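Long-range contacts in HydG protein (Carboxydothermus hydrogenoformans, PDB 4RTB), which serves as a radical SAM maturase of [FeFe]-hydrogenase, linked to the making of CO and cyanide, and binds S-adenosylmethionine and a [4Fe-4S] cluster: residues Arg180-Ile185 against Ile201-Leu206; Ala100-Ser105 against Ile149-Gly154; Tyr164-Ile169 against Lys197-Gly202. All coordinates share one frame; numbering follows the deposited sequence.

Contact 1: Arg180-Ile185 against Ile201-Leu206; sequences RINVNI and IGTYQL. With SAM (S-adenosylmethionine), chain B.
Tyr204 turns the edge of its ring to residues 180-185: Val183 CG1 lies in the ring plane, 3.9 Å from Tyr204 CD2, and the carbonyl O of Ile185 sits near the same plane beside the hydroxyl end. The two backbones that meet here are parallel neighbours in the barrel of the radical SAM fold, joined through helix 190-197 as a beta-alpha-beta crossover. Tyr193 meets the Tyr204 ring edge-to-face, and the two tyrosine hydroxyls are hydrogen-bonded. The second flat group is the Arg180 guanidinium. Thr203 OG1 lies over one face, at an angle too poor for a hydrogen bond, and Asn182 OD1 and Thr203 CB stand over the rim of that same face. Arg180 gets there as an extended chain, its CG anti to the backbone N (chi1 -166°), which carries NE past Gly202 to 3.6 Å from Gly202 CA.

The backbone pairing is short, with Val183 bridged to Tyr204: Val183 N donates to Thr203 O (2.8 Å), and Val183 O accepts from Gln205 N. Before the bridge, Gly202 N reaches Ile181 O at 2.8 Å, with 166° at the hydrogen. Between these bonds the side chain of Asn182 adds one of its own: OD1 takes the N-H of Thr203 (2.7 Å), which comes from above the amide carbonyl plane. Val183 crosses Ile201 at about a right angle, its CG2 3.7 Å from Ile201 CG2.

At the C-terminal end of the strand the contact joins the S-adenosylmethionine pocket through Asn184 and Leu206. The Asn184 amide faces both ways: ND2 donates to Gln205 O from above its carbonyl plane, and OD1 lies 3.2 Å from C5' of S-adenosylmethionine.

Contact 2: Ala100-Ser105 against Ile149-Gly154; sequences APLYLS and ILLVMG. With SAM (S-adenosylmethionine), chain B.
Ala100 O takes the N-H of Leu150 at 2.9 Å, and from there backbone hydrogen bonds alternate along the two strands: Leu102 N to Leu150 O, Val152 N to Leu102 O, Leu104 N to Val152 O. Beyond Leu104 the register slips by one residue, and Gly154 N bonds to Ser105 O (3.1 Å) instead of to Leu104 O. CA-H...O contacts such as Tyr103 CA to Val152 O fill in between.

One CH-pi contact stands out. Val152 CG1 sits over the centre of the Tyr103 ring, 3.4 Å from its centroid and 11° off the normal; chi1 of 37° sets that methyl between the backbone N and carbonyl carbon. The Tyr103 hydroxyl is hydrogen-bonded to Gln366.

These are adjacent parallel strands of the radical SAM barrel. Val152 and Tyr103 lie on its S-adenosylmethionine side, where Val152 CG2 touches the ligand's CG at 3.6 Å.

Apolar packing fills the opposite face, under helices 131-144 and 158-175. Leu102 and Leu151 lie side by side, Leu102 CB 3.8 Å from Leu151 CD2, and Ile149 CG2 closes on Leu102 CB. Farther along, Leu104 CB meets Met153 CG at 3.5 Å.

The polar ligand contact is a hydrogen bond from the amino N of S-adenosylmethionine to Met153 O at 3.0 Å. Gly154, next in the chain, touches the iron-sulfur cluster.

Contact 3: Tyr164-Ile169 against Lys197-Gly202; sequences YLEEII and KKLKIG
Leu199 drives its two methyls into helix 158-175, and nearly everything in this contact gathers round them. CD1 goes deepest: it lies 3.7 Å from the backbone Leu165 O, beside Leu165 CB, and 3.8 Å from Ile169 CD1. CD2 takes the outer flank, where it touches Glu166 CG at 3.7 Å. With chi1 at -65°, CG of Leu199 stands anti to its own carbonyl carbon and beside the backbone N, an orientation that aims the fork at the helix. Ile169 meets it at about a right angle and serves two neighbours at once, because its CD1 also reaches Ile201 CG2 (3.6 Å), while its CG2 lies against Leu199 O. An alanine in place of Leu199 is likely to open a gap between Leu165, Glu166 and Ile169, leaving Ile169 CD1 with only Ile201 to lean on across this contact.

The outer side is looser. Of Glu166, CA and CG meet the leucine; its carboxylate turns to Arg195 in a salt bridge. Lys200, at the turn where helix 190-197 gives way to the loop, has positive phi (60°) and stretches its chain into solvent.

The join is apolar side-chain packing on the outside of the radical SAM barrel, a helix of the outer layer seated against the loop that leads from the next helix into strand 204-205.

Following the chain from the N terminus, contact 2 comes first: strand 95-105 pairs with strand 148-153 and closes a loop that carries helix 131-144. Helix 158-175 follows and opens contact 3; strand 180-184 then opens contact 1. Both close on the same piece of chain after helix 190-197 and share Ile201 and Gly202, so their loops overlap. Contacts 1 and 2 make neighbouring seams of one sheet: Asn182 N and Asn184 N probably bond to Ile149 O and Leu151 O, and both contacts touch S-adenosylmethionine. Contact 3 lies outside, Leu165 packing on Leu104 and Leu151 of contact 2, Ile169 on Leu151, and Leu165 also on Ile185 of contact 1.

Contact 1: Arg180-Ile185 against Ile201-Leu206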
loop_
_atom_site.group_PDB
_atom_site.type_symbol
_atom_site.label_atom_id
_atom_site.label_comp_id
_atom_site.label_asym_id
_atom_site.label_seq_id
_atom_site.Cartn_x
_atom_site.Cartn_y
_atom_site.Cartn_z
ATOM N N ARG A 180 6.013 0.849 14.372
ATOM C CA ARG A 180 6.093 1.775 13.253
ATOM C C ARG A 180 4.812 2.578 13.067
ATOM O O ARG A 180 3.719 2.012 13.008
ATOM C CB ARG A 180 6.413 1.019 11.963
ATOM C CG ARG A 180 6.847 1.921 10.828
ATOM C CD ARG A 180 7.125 1.146 9.557
ATOM N NE ARG A 180 8.133 1.815 8.742
ATOM C CZ ARG A 180 8.396 1.514 7.475
ATOM N NH1 ARG A 180 9.336 2.178 6.816
ATOM N NH2 ARG A 180 7.715 0.551 6.864
ATOM N N ILE A 181 4.954 3.900 12.980
ATOM C CA ILE A 181 3.849 4.748 12.558
ATOM C C ILE A 181 4.109 5.273 11.151
ATOM O O ILE A 181 5.047 6.038 10.921
ATOM C CB ILE A 181 3.617 5.937 13.509
ATOM C CG1 ILE A 181 2.899 5.484 14.779
ATOM C CG2 ILE A 181 2.762 6.995 12.833
ATOM C CD1 ILE A 181 3.817 5.076 15.898
ATOM N N ASN A 182 3.286 4.830 10.208
ATOM C CA ASN A 182 3.308 5.372 8.858
ATOM C C ASN A 182 2.264 6.465 8.727
ATOM O O ASN A 182 1.308 6.517 9.502
ATOM C CB ASN A 182 3.066 4.279 7.820
ATOM C CG ASN A 182 4.232 3.323 7.699
ATOM O OD1 ASN A 182 5.359 3.651 8.068
ATOM N ND2 ASN A 182 3.968 2.133 7.176
ATOM N N VAL A 183 2.441 7.335 7.741
ATOM C CA VAL A 183 1.624 8.534 7.659
ATOM C C VAL A 183 1.065 8.779 6.262
ATOM O O VAL A 183 1.805 8.834 5.278
ATOM C CB VAL A 183 2.432 9.766 8.115
ATOM C CG1 VAL A 183 1.865 11.038 7.526
ATOM C CG2 VAL A 183 2.464 9.837 9.634
ATOM N N ASN A 184 -0.254 8.920 6.189
ATOM C CA ASN A 184 -0.916 9.296 4.950
ATOM C C ASN A 184 -1.538 10.684 5.068
ATOM O O ASN A 184 -2.752 10.824 5.194
ATOM C CB ASN A 184 -1.980 8.267 4.576
ATOM C CG ASN A 184 -2.514 8.474 3.175
ATOM O OD1 ASN A 184 -3.638 8.085 2.860
ATOM N ND2 ASN A 184 -1.710 9.102 2.326
ATOM N N ILE A 185 -0.690 11.706 5.031
ATOM C CA ILE A 185 -1.124 13.088 5.205
ATOM C C ILE A 185 -0.978 13.879 3.906
ATOM O O ILE A 185 -0.013 13.693 3.167
ATOM C CB ILE A 185 -0.323 13.777 6.341
ATOM C CG1 ILE A 185 -0.805 13.275 7.703
ATOM C CG2 ILE A 185 -0.445 15.290 6.281
ATOM C CD1 ILE A 185 -2.296 13.399 7.903
ATOM N N ILE A 201 8.534 9.349 12.174
ATOM C CA ILE A 201 7.603 8.453 11.493
ATOM C C ILE A 201 8.362 7.481 10.600
ATOM O O ILE A 201 9.500 7.741 10.211
ATOM C CB ILE A 201 6.575 9.227 10.646
ATOM C CG1 ILE A 201 7.285 10.147 9.650
ATOM C CG2 ILE A 201 5.642 10.023 11.540
ATOM C CD1 ILE A 201 7.106 9.738 8.204
ATOM N N GLY A 202 7.731 6.359 10.280
ATOM C CA GLY A 202 8.351 5.378 9.413
ATOM C C GLY A 202 8.293 5.800 7.959
ATOM O O GLY A 202 9.282 6.270 7.395
ATOM N N THR A 203 7.119 5.640 7.357
ATOM C CA THR A 203 6.936 5.928 5.943
ATOM C C THR A 203 5.859 6.980 5.729
ATOM O O THR A 203 4.802 6.943 6.360
ATOM C CB THR A 203 6.565 4.654 5.154
ATOM O OG1 THR A 203 7.574 3.656 5.350
ATOM C CG2 THR A 203 6.438 4.956 3.666
ATOM N N TYR A 204 6.139 7.922 4.838
ATOM C CA TYR A 204 5.172 8.942 4.470
ATOM C C TYR A 204 4.506 8.587 3.145
ATOM O O TYR A 204 5.150 8.595 2.097
ATOM C CB TYR A 204 5.850 10.308 4.382
ATOM C CG TYR A 204 5.012 11.360 3.701
ATOM C CD1 TYR A 204 5.351 11.836 2.442
ATOM C CD2 TYR A 204 3.875 11.870 4.312
ATOM C CE1 TYR A 204 4.587 12.794 1.813
ATOM C CE2 TYR A 204 3.103 12.828 3.692
ATOM C CZ TYR A 204 3.463 13.288 2.442
ATOM O OH TYR A 204 2.695 14.244 1.820
ATOM N N GLN A 205 3.217 8.267 3.198
ATOM C CA GLN A 205 2.492 7.850 2.003
ATOM C C GLN A 205 1.631 8.964 1.418
ATOM O O GLN A 205 0.767 9.518 2.097
ATOM C CB GLN A 205 1.623 6.630 2.309
ATOM C CG GLN A 205 2.367 5.315 2.178
ATOM C CD GLN A 205 1.702 4.188 2.937
ATOM O OE1 GLN A 205 0.492 4.200 3.161
ATOM N NE2 GLN A 205 2.499 3.206 3.350
ATOM N N LEU A 206 1.876 9.280 0.152
ATOM C CA LEU A 206 1.078 10.267 -0.562
ATOM C C LEU A 206 0.700 9.722 -1.934
ATOM O O LEU A 206 1.566 9.493 -2.781
ATOM C CB LEU A 206 1.840 11.588 -0.693
ATOM C CG LEU A 206 1.017 12.870 -0.854
ATOM C CD1 LEU A 206 0.544 13.075 -2.287
ATOM C CD2 LEU A 206 -0.158 12.872 0.112
HETATM N N SAM B . -6.469 13.188 2.811
HETATM C CA SAM B . -5.182 12.707 2.309
HETATM C C SAM B . -5.110 12.634 0.788
HETATM O O SAM B . -6.077 12.882 0.076
HETATM O OXT SAM B . -4.059 12.319 0.234
HETATM C CB SAM B . -4.839 11.331 2.877
HETATM C CG SAM B . -6.000 10.482 3.394
HETATM S SD SAM B . -7.212 9.874 2.195
HETATM C CE SAM B . -8.514 9.466 3.361
HETATM C "C5'" SAM B . -6.682 8.162 1.975
HETATM C "C4'" SAM B . -6.860 7.603 0.566
HETATM O "O4'" SAM B . -8.108 6.958 0.369
HETATM C "C3'" SAM B . -6.797 8.688 -0.497
HETATM O "O3'" SAM B . -5.467 8.913 -0.893
HETATM C "C2'" SAM B . -7.629 8.121 -1.627
HETATM O "O2'" SAM B . -6.800 7.672 -2.670
HETATM C "C1'" SAM B . -8.345 6.923 -1.027
HETATM N N9 SAM B . -9.775 7.023 -1.352
HETATM C C8 SAM B . -10.575 8.115 -1.159
HETATM N N7 SAM B . -11.820 7.819 -1.592
HETATM C C5 SAM B . -11.819 6.557 -2.071
HETATM C C6 SAM B . -12.815 5.770 -2.630
HETATM N N6 SAM B . -14.046 6.251 -2.771
HETATM N N1 SAM B . -12.520 4.487 -3.040
HETATM C C2 SAM B . -11.240 3.993 -2.892
HETATM N N3 SAM B . -10.254 4.781 -2.335
HETATM C C4 SAM B . -10.539 6.043 -1.930
#

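Contact 2: Ala100-Ser105 against Ile149-Gly154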
loop_
_atom_site.group_PDB
_atom_site.type_symbol
_atom_site.label_atom_id
_atom_site.label_comp_id
_atom_site.label_asym_id
_atom_site.label_seq_id
_atom_site.Cartn_x
_atom_site.Cartn_y
_atom_site.Cartn_z
ATOM N N ALA A 100 -2.641 -1.879 10.423
ATOM C CA ALA A 100 -3.984 -1.353 10.619
ATOM C C ALA A 100 -3.985 0.165 10.475
ATOM O O ALA A 100 -3.142 0.855 11.057
ATOM C CB ALA A 100 -4.523 -1.761 11.978
ATOM N N PRO A 101 -4.926 0.692 9.681
ATOM C CA PRO A 101 -5.054 2.139 9.499
ATOM C C PRO A 101 -5.793 2.793 10.658
ATOM O O PRO A 101 -6.865 2.336 11.051
ATOM C CB PRO A 101 -5.855 2.259 8.201
ATOM C CG PRO A 101 -6.666 1.013 8.153
ATOM C CD PRO A 101 -5.847 -0.061 8.811
ATOM N N LEU A 102 -5.211 3.850 11.212
ATOM C CA LEU A 102 -5.884 4.613 12.251
ATOM C C LEU A 102 -6.326 5.960 11.696
ATOM O O LEU A 102 -5.505 6.832 11.402
ATOM C CB LEU A 102 -4.980 4.800 13.471
ATOM C CG LEU A 102 -5.550 5.631 14.624
ATOM C CD1 LEU A 102 -6.988 5.238 14.931
ATOM C CD2 LEU A 102 -4.679 5.482 15.862
ATOM N N TYR A 103 -7.634 6.111 11.535
ATOM C CA TYR A 103 -8.208 7.366 11.085
ATOM C C TYR A 103 -8.277 8.339 12.252
ATOM O O TYR A 103 -8.979 8.090 13.231
ATOM C CB TYR A 103 -9.595 7.138 10.482
ATOM C CG TYR A 103 -9.553 6.553 9.089
ATOM C CD1 TYR A 103 -9.191 5.229 8.878
ATOM C CD2 TYR A 103 -9.879 7.325 7.984
ATOM C CE1 TYR A 103 -9.142 4.696 7.603
ATOM C CE2 TYR A 103 -9.842 6.799 6.708
ATOM C CZ TYR A 103 -9.474 5.485 6.524
ATOM O OH TYR A 103 -9.435 4.958 5.253
ATOM N N LEU A 104 -7.535 9.437 12.158
ATOM C CA LEU A 104 -7.507 10.409 13.245
ATOM C C LEU A 104 -8.582 11.474 13.076
ATOM O O LEU A 104 -9.060 12.041 14.057
ATOM C CB LEU A 104 -6.130 11.069 13.346
ATOM C CG LEU A 104 -5.004 10.208 13.919
ATOM C CD1 LEU A 104 -3.717 11.013 14.042
ATOM C CD2 LEU A 104 -5.412 9.634 15.265
ATOM N N SER A 105 -8.965 11.740 11.831
ATOM C CA SER A 105 -9.953 12.772 11.551
ATOM C C SER A 105 -10.576 12.603 10.171
ATOM O O SER A 105 -9.893 12.250 9.211
ATOM C CB SER A 105 -9.316 14.157 11.672
ATOM O OG SER A 105 -10.294 15.175 11.583
ATOM N N ILE A 149 0.937 0.790 12.290
ATOM C CA ILE A 149 -0.244 1.635 12.162
ATOM C C ILE A 149 -0.086 2.613 10.996
ATOM O O ILE A 149 1.013 3.097 10.731
ATOM C CB ILE A 149 -0.513 2.410 13.479
ATOM C CG1 ILE A 149 -0.717 1.430 14.639
ATOM C CG2 ILE A 149 -1.721 3.323 13.347
ATOM C CD1 ILE A 149 -1.180 2.087 15.925
ATOM N N LEU A 150 -1.183 2.878 10.287
ATOM C CA LEU A 150 -1.184 3.871 9.214
ATOM C C LEU A 150 -2.116 5.032 9.560
ATOM O O LEU A 150 -3.320 4.959 9.315
ATOM C CB LEU A 150 -1.601 3.229 7.884
ATOM C CG LEU A 150 -1.341 3.954 6.553
ATOM C CD1 LEU A 150 -2.616 4.548 5.963
ATOM C CD2 LEU A 150 -0.261 5.020 6.688
ATOM N N LEU A 151 -1.557 6.096 10.134
ATOM C CA LEU A 151 -2.342 7.282 10.469
ATOM C C LEU A 151 -2.872 7.964 9.216
ATOM O O LEU A 151 -2.109 8.319 8.316
ATOM C CB LEU A 151 -1.514 8.280 11.276
ATOM C CG LEU A 151 -1.046 7.861 12.668
ATOM C CD1 LEU A 151 -0.260 8.992 13.300
ATOM C CD2 LEU A 151 -2.226 7.470 13.543
ATOM N N VAL A 152 -4.185 8.156 9.170
ATOM C CA VAL A 152 -4.823 8.758 8.009
ATOM C C VAL A 152 -5.784 9.869 8.446
ATOM O O VAL A 152 -6.533 9.714 9.417
ATOM C CB VAL A 152 -5.557 7.682 7.173
ATOM C CG1 VAL A 152 -6.195 6.653 8.084
ATOM C CG2 VAL A 152 -6.578 8.304 6.236
ATOM N N MET A 153 -5.733 10.995 7.737
ATOM C CA MET A 153 -6.556 12.159 8.055
ATOM C C MET A 153 -7.089 12.868 6.819
ATOM O O MET A 153 -6.526 12.756 5.730
ATOM C CB MET A 153 -5.762 13.175 8.870
ATOM C CG MET A 153 -5.629 12.874 10.339
ATOM S SD MET A 153 -4.232 13.795 11.001
ATOM C CE MET A 153 -4.498 15.388 10.223
ATOM N N GLY A 154 -8.168 13.620 7.003
ATOM C CA GLY A 154 -8.601 14.571 5.999
ATOM C C GLY A 154 -7.666 15.766 6.045
ATOM O O GLY A 154 -6.969 15.974 7.040
HETATM N N SAM B . -6.469 13.188 2.811
HETATM C CA SAM B . -5.182 12.707 2.309
HETATM C C SAM B . -5.110 12.634 0.788
HETATM O O SAM B . -6.077 12.882 0.076
HETATM O OXT SAM B . -4.059 12.319 0.234
HETATM C CB SAM B . -4.839 11.331 2.877
HETATM C CG SAM B . -6.000 10.482 3.394
HETATM S SD SAM B . -7.212 9.874 2.195
HETATM C CE SAM B . -8.514 9.466 3.361
HETATM C "C5'" SAM B . -6.682 8.162 1.975
HETATM C "C4'" SAM B . -6.860 7.603 0.566
HETATM O "O4'" SAM B . -8.108 6.958 0.369
HETATM C "C3'" SAM B . -6.797 8.688 -0.497
HETATM O "O3'" SAM B . -5.467 8.913 -0.893
HETATM C "C2'" SAM B . -7.629 8.121 -1.627
HETATM O "O2'" SAM B . -6.800 7.672 -2.670
HETATM C "C1'" SAM B . -8.345 6.923 -1.027
HETATM N N9 SAM B . -9.775 7.023 -1.352
HETATM C C8 SAM B . -10.575 8.115 -1.159
HETATM N N7 SAM B . -11.820 7.819 -1.592
HETATM C C5 SAM B . -11.819 6.557 -2.071
HETATM C C6 SAM B . -12.815 5.770 -2.630
HETATM N N6 SAM B . -14.046 6.251 -2.771
HETATM N N1 SAM B . -12.520 4.487 -3.040
HETATM C C2 SAM B . -11.240 3.993 -2.892
HETATM N N3 SAM B . -10.254 4.781 -2.335
HETATM C C4 SAM B . -10.539 6.043 -1.930
#

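Contact 3: Tyr164-Ile169 against Lys197-Gly202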
loop_
_atom_site.group_PDB
_atom_site.type_symbol
_atom_site.label_atom_id
_atom_site.label_comp_id
_atom_site.label_asym_id
_atom_site.label_seq_id
_atom_site.Cartn_x
_atom_site.Cartn_y
_atom_site.Cartn_z
ATOM N N TYR A 164 -1.149 19.070 15.742
ATOM C CA TYR A 164 -1.946 17.919 16.157
ATOM C C TYR A 164 -1.109 16.637 16.236
ATOM O O TYR A 164 -1.082 15.950 17.264
ATOM C CB TYR A 164 -3.109 17.753 15.176
ATOM C CG TYR A 164 -4.104 16.667 15.499
ATOM C CD1 TYR A 164 -4.168 15.511 14.732
ATOM C CD2 TYR A 164 -5.000 16.807 16.550
ATOM C CE1 TYR A 164 -5.085 14.518 15.010
ATOM C CE2 TYR A 164 -5.923 15.817 16.838
ATOM C CZ TYR A 164 -5.962 14.676 16.061
ATOM O OH TYR A 164 -6.874 13.682 16.342
ATOM N N LEU A 165 -0.412 16.333 15.146
ATOM C CA LEU A 165 0.452 15.162 15.082
ATOM C C LEU A 165 1.678 15.326 15.973
ATOM O O LEU A 165 2.185 14.349 16.526
ATOM C CB LEU A 165 0.885 14.894 13.639
ATOM C CG LEU A 165 -0.196 14.384 12.685
ATOM C CD1 LEU A 165 0.355 14.236 11.276
ATOM C CD2 LEU A 165 -0.754 13.063 13.181
ATOM N N GLU A 166 2.151 16.562 16.109
ATOM C CA GLU A 166 3.314 16.843 16.945
ATOM C C GLU A 166 3.029 16.506 18.398
ATOM O O GLU A 166 3.947 16.211 19.163
ATOM C CB GLU A 166 3.741 18.306 16.820
ATOM C CG GLU A 166 4.843 18.535 15.802
ATOM C CD GLU A 166 4.935 19.980 15.356
ATOM O OE1 GLU A 166 4.072 20.785 15.767
ATOM O OE2 GLU A 166 5.865 20.309 14.593
ATOM N N GLU A 167 1.757 16.552 18.781
ATOM C CA GLU A 167 1.388 16.125 20.124
ATOM C C GLU A 167 0.965 14.657 20.175
ATOM O O GLU A 167 1.195 13.978 21.176
ATOM C CB GLU A 167 0.271 17.006 20.685
ATOM C CG GLU A 167 0.765 18.055 21.672
ATOM C CD GLU A 167 -0.270 18.398 22.726
ATOM O OE1 GLU A 167 -1.428 17.947 22.596
ATOM O OE2 GLU A 167 0.079 19.113 23.691
ATOM N N ILE A 168 0.362 14.159 19.099
ATOM C CA ILE A 168 -0.218 12.817 19.131
ATOM C C ILE A 168 0.780 11.680 18.869
ATOM O O ILE A 168 0.786 10.683 19.595
ATOM C CB ILE A 168 -1.386 12.711 18.129
ATOM C CG1 ILE A 168 -2.617 13.407 18.714
ATOM C CG2 ILE A 168 -1.696 11.256 17.795
ATOM C CD1 ILE A 168 -3.920 12.996 18.085
ATOM N N ILE A 169 1.624 11.824 17.854
ATOM C CA ILE A 169 2.529 10.739 17.470
ATOM C C ILE A 169 3.531 10.330 18.568
ATOM O O ILE A 169 3.639 9.137 18.874
ATOM C CB ILE A 169 3.294 11.087 16.170
ATOM C CG1 ILE A 169 2.340 11.033 14.975
ATOM C CG2 ILE A 169 4.459 10.134 15.955
ATOM C CD1 ILE A 169 2.995 11.338 13.654
ATOM N N LYS A 197 9.658 14.971 9.938
ATOM C CA LYS A 197 10.834 14.123 10.125
ATOM C C LYS A 197 11.257 14.068 11.597
ATOM O O LYS A 197 11.831 13.072 12.044
ATOM C CB LYS A 197 11.994 14.620 9.256
ATOM C CG LYS A 197 13.204 13.695 9.223
ATOM N N LYS A 198 10.961 15.128 12.347
ATOM C CA LYS A 198 11.278 15.178 13.774
ATOM C C LYS A 198 10.364 14.278 14.602
ATOM O O LYS A 198 10.683 13.940 15.743
ATOM C CB LYS A 198 11.185 16.614 14.296
ATOM C CG LYS A 198 12.296 17.543 13.821
ATOM N N LEU A 199 9.224 13.901 14.030
ATOM C CA LEU A 199 8.249 13.077 14.737
ATOM C C LEU A 199 8.622 11.602 14.699
ATOM O O LEU A 199 7.954 10.771 15.321
ATOM C CB LEU A 199 6.853 13.276 14.149
ATOM C CG LEU A 199 6.259 14.675 14.309
ATOM C CD1 LEU A 199 4.790 14.684 13.914
ATOM C CD2 LEU A 199 6.440 15.168 15.735
ATOM N N LYS A 200 9.686 11.292 13.961
ATOM C CA LYS A 200 10.210 9.934 13.838
ATOM C C LYS A 200 9.194 8.953 13.258
ATOM O O LYS A 200 9.016 7.854 13.783
ATOM C CB LYS A 200 10.695 9.422 15.196
ATOM C CG LYS A 200 11.861 10.192 15.784
ATOM C CD LYS A 200 12.217 9.639 17.154
ATOM C CE LYS A 200 13.410 10.352 17.762
ATOM N NZ LYS A 200 13.735 9.811 19.112
ATOM N N ILE A 201 8.534 9.349 12.174
ATOM C CA ILE A 201 7.603 8.453 11.493
ATOM C C ILE A 201 8.362 7.481 10.600
ATOM O O ILE A 201 9.500 7.741 10.211
ATOM C CB ILE A 201 6.575 9.227 10.646
ATOM C CG1 ILE A 201 7.285 10.147 9.650
ATOM C CG2 ILE A 201 5.642 10.023 11.540
ATOM C CD1 ILE A 201 7.106 9.738 8.204
ATOM N N GLY A 202 7.731 6.359 10.280
ATOM C CA GLY A 202 8.351 5.378 9.413
ATOM C C GLY A 202 8.293 5.800 7.959
ATOM O O GLY A 202 9.282 6.270 7.395
#